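Long-range contact in formate dehydrogenase (Staphylococcus aureus, PDB 6TTB), which probably oxidises formate to carbon dioxide while passing a hydride to the bound NAD cofactor: residues E149-D154 / Y270-A275. Numbering follows the deposited sequence.
Sequences EHAVMD and YLVNTA. With NAD (nicotinamide-adenine-dinucleotide), chain C.
Asn-273 OD1 accepts a hydrogen bond from Ala-275 N at 2.8 Å, an Asx turn around Thr-274, whose side chain reaches back to His-150, Ala-151 and Asp-154 on helix 144-160. This is the Rossmann-type NAD domain: strand 269-273 belongs to its parallel sheet, the helix packs on one side, and Thr-274 and Ala-275 meet the cofactor. Thr-274 O accepts a nearly straight hydrogen bond from the carboxamide N7N of NAD, 3.3 Å away. The Asn-273 side chain leaves the backbone away from the helix.

Van der Waals contacts carry the interface. Val-272 straddles the base of Asp-154: CG2 lies 3.6 Å from Asp-154 CB, and CG1, anti to the backbone N (chi1 161°), also meets Ala-151 CB at 4.0 Å. The methyl CG2 of Thr-274 comes obliquely to the His-150 ring, which carries Met-153 CE over one face, 3.5 Å above its plane. The ring's ND1 is hydrogen-bonded to Arg-160 of the second subunit, tying this helix to the dimer interface as well as to the sheet. Asp-154 OD2 lies against two methyls, 3.8 Å from Val-272 CG1 and 3.9 Å from Thr-274 CG2.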
loop_
_atom_site.group_PDB
_atom_site.type_symbol
_atom_site.label_atom_id
_atom_site.label_comp_id
_atom_site.label_asym_id
_atom_site.label_seq_id
_atom_site.Cartn_x
_atom_site.Cartn_y
_atom_site.Cartn_z
ATOM N N GLU A 149 -1.673 10.368 0.014
ATOM C CA GLU A 149 -1.195 9.234 0.800
ATOM C C GLU A 149 -1.965 7.987 0.349
ATOM O O GLU A 149 -1.398 6.922 0.083
ATOM C CB GLU A 149 -1.440 9.446 2.284
ATOM C CG GLU A 149 -0.729 10.610 2.905
ATOM C CD GLU A 149 -0.942 10.776 4.428
ATOM O OE1 GLU A 149 -1.680 9.981 5.001
ATOM O OE2 GLU A 149 -0.300 11.692 5.056
ATOM N N HIS A 150 -3.284 8.094 0.281
ATOM C CA HIS A 150 -4.033 6.893 -0.044
ATOM C C HIS A 150 -3.577 6.354 -1.397
ATOM O O HIS A 150 -3.555 5.153 -1.621
ATOM C CB HIS A 150 -5.480 7.216 -0.110
ATOM C CG HIS A 150 -6.313 6.066 0.248
ATOM N ND1 HIS A 150 -6.685 5.801 1.575
ATOM C CD2 HIS A 150 -6.884 5.110 -0.521
ATOM C CE1 HIS A 150 -7.478 4.741 1.587
ATOM N NE2 HIS A 150 -7.620 4.307 0.307
ATOM N N ALA A 151 -3.238 7.258 -2.333
ATOM C CA ALA A 151 -2.917 6.740 -3.664
ATOM C C ALA A 151 -1.565 6.029 -3.681
ATOM O O ALA A 151 -1.410 5.028 -4.362
ATOM C CB ALA A 151 -3.042 7.797 -4.770
ATOM N N VAL A 152 -0.562 6.588 -2.992
ATOM C CA VAL A 152 0.753 5.969 -3.063
ATOM C C VAL A 152 0.680 4.654 -2.322
ATOM O O VAL A 152 1.224 3.644 -2.796
ATOM C CB VAL A 152 1.922 6.892 -2.634
ATOM C CG1 VAL A 152 1.919 8.189 -3.415
ATOM C CG2 VAL A 152 1.831 7.232 -1.240
ATOM N N MET A 153 -0.183 4.609 -1.302
ATOM C CA MET A 153 -0.390 3.356 -0.570
ATOM C C MET A 153 -0.941 2.303 -1.525
ATOM O O MET A 153 -0.403 1.177 -1.627
ATOM C CB MET A 153 -1.375 3.559 0.552
ATOM C CG MET A 153 -1.757 2.333 1.265
ATOM S SD MET A 153 -3.035 2.739 2.498
ATOM C CE MET A 153 -4.512 2.800 1.463
ATOM N N ASP A 154 -1.950 2.715 -2.289
ATOM C CA ASP A 154 -2.512 1.871 -3.328
ATOM C C ASP A 154 -1.443 1.406 -4.307
ATOM O O ASP A 154 -1.454 0.216 -4.664
ATOM C CB ASP A 154 -3.678 2.546 -4.044
ATOM C CG ASP A 154 -4.942 2.773 -3.213
ATOM O OD1 ASP A 154 -5.084 2.204 -2.192
ATOM O OD2 ASP A 154 -5.792 3.454 -3.683
ATOM N N TYR A 270 -1.040 -1.416 -13.750
ATOM C CA TYR A 270 -1.944 -1.226 -12.614
ATOM C C TYR A 270 -2.593 0.153 -12.718
ATOM O O TYR A 270 -1.990 1.082 -13.239
ATOM C CB TYR A 270 -1.186 -1.276 -11.274
ATOM C CG TYR A 270 -0.386 -2.514 -11.030
ATOM C CD1 TYR A 270 0.848 -2.737 -11.659
ATOM C CD2 TYR A 270 -0.835 -3.459 -10.125
ATOM C CE1 TYR A 270 1.599 -3.874 -11.403
ATOM C CE2 TYR A 270 -0.087 -4.596 -9.851
ATOM C CZ TYR A 270 1.125 -4.814 -10.503
ATOM O OH TYR A 270 1.808 -5.970 -10.214
ATOM N N LEU A 271 -3.748 0.301 -12.041
ATOM C CA LEU A 271 -4.538 1.501 -12.148
ATOM C C LEU A 271 -5.020 1.858 -10.778
ATOM O O LEU A 271 -5.613 0.999 -10.101
ATOM C CB LEU A 271 -5.766 1.244 -13.064
ATOM C CG LEU A 271 -6.629 2.476 -13.409
ATOM C CD1 LEU A 271 -5.808 3.617 -14.004
ATOM C CD2 LEU A 271 -7.714 2.116 -14.311
ATOM N N VAL A 272 -4.863 3.157 -10.441
ATOM C CA VAL A 272 -5.285 3.633 -9.146
ATOM C C VAL A 272 -6.085 4.878 -9.376
ATOM O O VAL A 272 -5.671 5.771 -10.097
ATOM C CB VAL A 272 -4.124 3.890 -8.178
ATOM C CG1 VAL A 272 -4.524 4.795 -7.023
ATOM C CG2 VAL A 272 -3.644 2.604 -7.616
ATOM N N ASN A 273 -7.257 4.887 -8.769
ATOM C CA ASN A 273 -8.181 5.948 -8.980
ATOM C C ASN A 273 -8.845 6.261 -7.651
ATOM O O ASN A 273 -9.734 5.544 -7.216
ATOM C CB ASN A 273 -9.178 5.598 -10.044
ATOM C CG ASN A 273 -10.306 6.599 -10.087
ATOM O OD1 ASN A 273 -10.133 7.749 -9.629
ATOM N ND2 ASN A 273 -11.463 6.185 -10.660
ATOM N N THR A 274 -8.359 7.327 -7.032
ATOM C CA THR A 274 -8.962 7.917 -5.897
ATOM C C THR A 274 -9.512 9.321 -6.256
ATOM O O THR A 274 -9.541 10.235 -5.378
ATOM C CB THR A 274 -7.837 8.207 -4.936
ATOM O OG1 THR A 274 -6.833 8.916 -5.707
ATOM C CG2 THR A 274 -7.327 6.941 -4.298
ATOM N N ALA A 275 -9.829 9.542 -7.558
ATOM C CA ALA A 275 -10.408 10.809 -7.989
ATOM C C ALA A 275 -11.933 10.671 -8.021
ATOM O O ALA A 275 -12.571 10.963 -7.017
ATOM C CB ALA A 275 -9.797 11.320 -9.256
HETATM P PA NAD C . -6.929 19.949 -9.029
HETATM O O1A NAD C . -7.864 20.894 -9.703
HETATM O O2A NAD C . -5.735 20.440 -8.233
HETATM O O5B NAD C . -6.479 18.787 -10.051
HETATM C C5B NAD C . -7.162 18.576 -11.304
HETATM C C4B NAD C . -6.194 18.884 -12.419
HETATM O O4B NAD C . -6.493 17.989 -13.507
HETATM C C3B NAD C . -6.260 20.325 -12.979
HETATM O O3B NAD C . -5.163 21.176 -12.646
HETATM C C2B NAD C . -6.399 20.164 -14.498
HETATM O O2B NAD C . -5.414 20.867 -15.226
HETATM C C1B NAD C . -6.359 18.648 -14.739
HETATM N N9A NAD C . -7.390 18.190 -15.676
HETATM C C8A NAD C . -8.487 18.917 -16.122
HETATM N N7A NAD C . -9.152 18.322 -17.084
HETATM C C5A NAD C . -8.407 17.179 -17.372
HETATM C C6A NAD C . -8.544 16.145 -18.343
HETATM N N6A NAD C . -9.466 16.122 -19.289
HETATM N N1A NAD C . -7.567 15.205 -18.393
HETATM C C2A NAD C . -6.594 15.243 -17.469
HETATM N N3A NAD C . -6.387 16.130 -16.492
HETATM C C4A NAD C . -7.323 17.086 -16.495
HETATM O O3 NAD C . -7.783 19.068 -8.070
HETATM P PN NAD C . -7.155 18.149 -6.976
HETATM O O1N NAD C . -7.266 18.909 -5.680
HETATM O O2N NAD C . -5.803 17.680 -7.430
HETATM O O5D NAD C . -8.207 16.918 -7.005
HETATM C C5D NAD C . -7.921 15.756 -7.843
HETATM C C4D NAD C . -9.175 14.958 -7.924
HETATM O O4D NAD C . -9.239 14.111 -6.751
HETATM C C3D NAD C . -10.444 15.842 -7.933
HETATM O O3D NAD C . -11.128 15.809 -9.177
HETATM C C2D NAD C . -11.274 15.341 -6.747
HETATM O O2D NAD C . -12.633 15.030 -7.029
HETATM C C1D NAD C . -10.559 14.096 -6.255
HETATM N N1N NAD C . -10.534 14.106 -4.784
HETATM C C2N NAD C . -11.058 12.989 -4.065
HETATM C C3N NAD C . -11.042 12.973 -2.652
HETATM C C7N NAD C . -11.319 11.677 -1.888
HETATM O O7N NAD C . -11.755 11.751 -0.740
HETATM N N7N NAD C . -11.053 10.496 -2.481
HETATM C C4N NAD C . -10.712 14.204 -1.972
HETATM C C5N NAD C . -10.228 15.310 -2.704
HETATM C C6N NAD C . -10.176 15.249 -4.111
#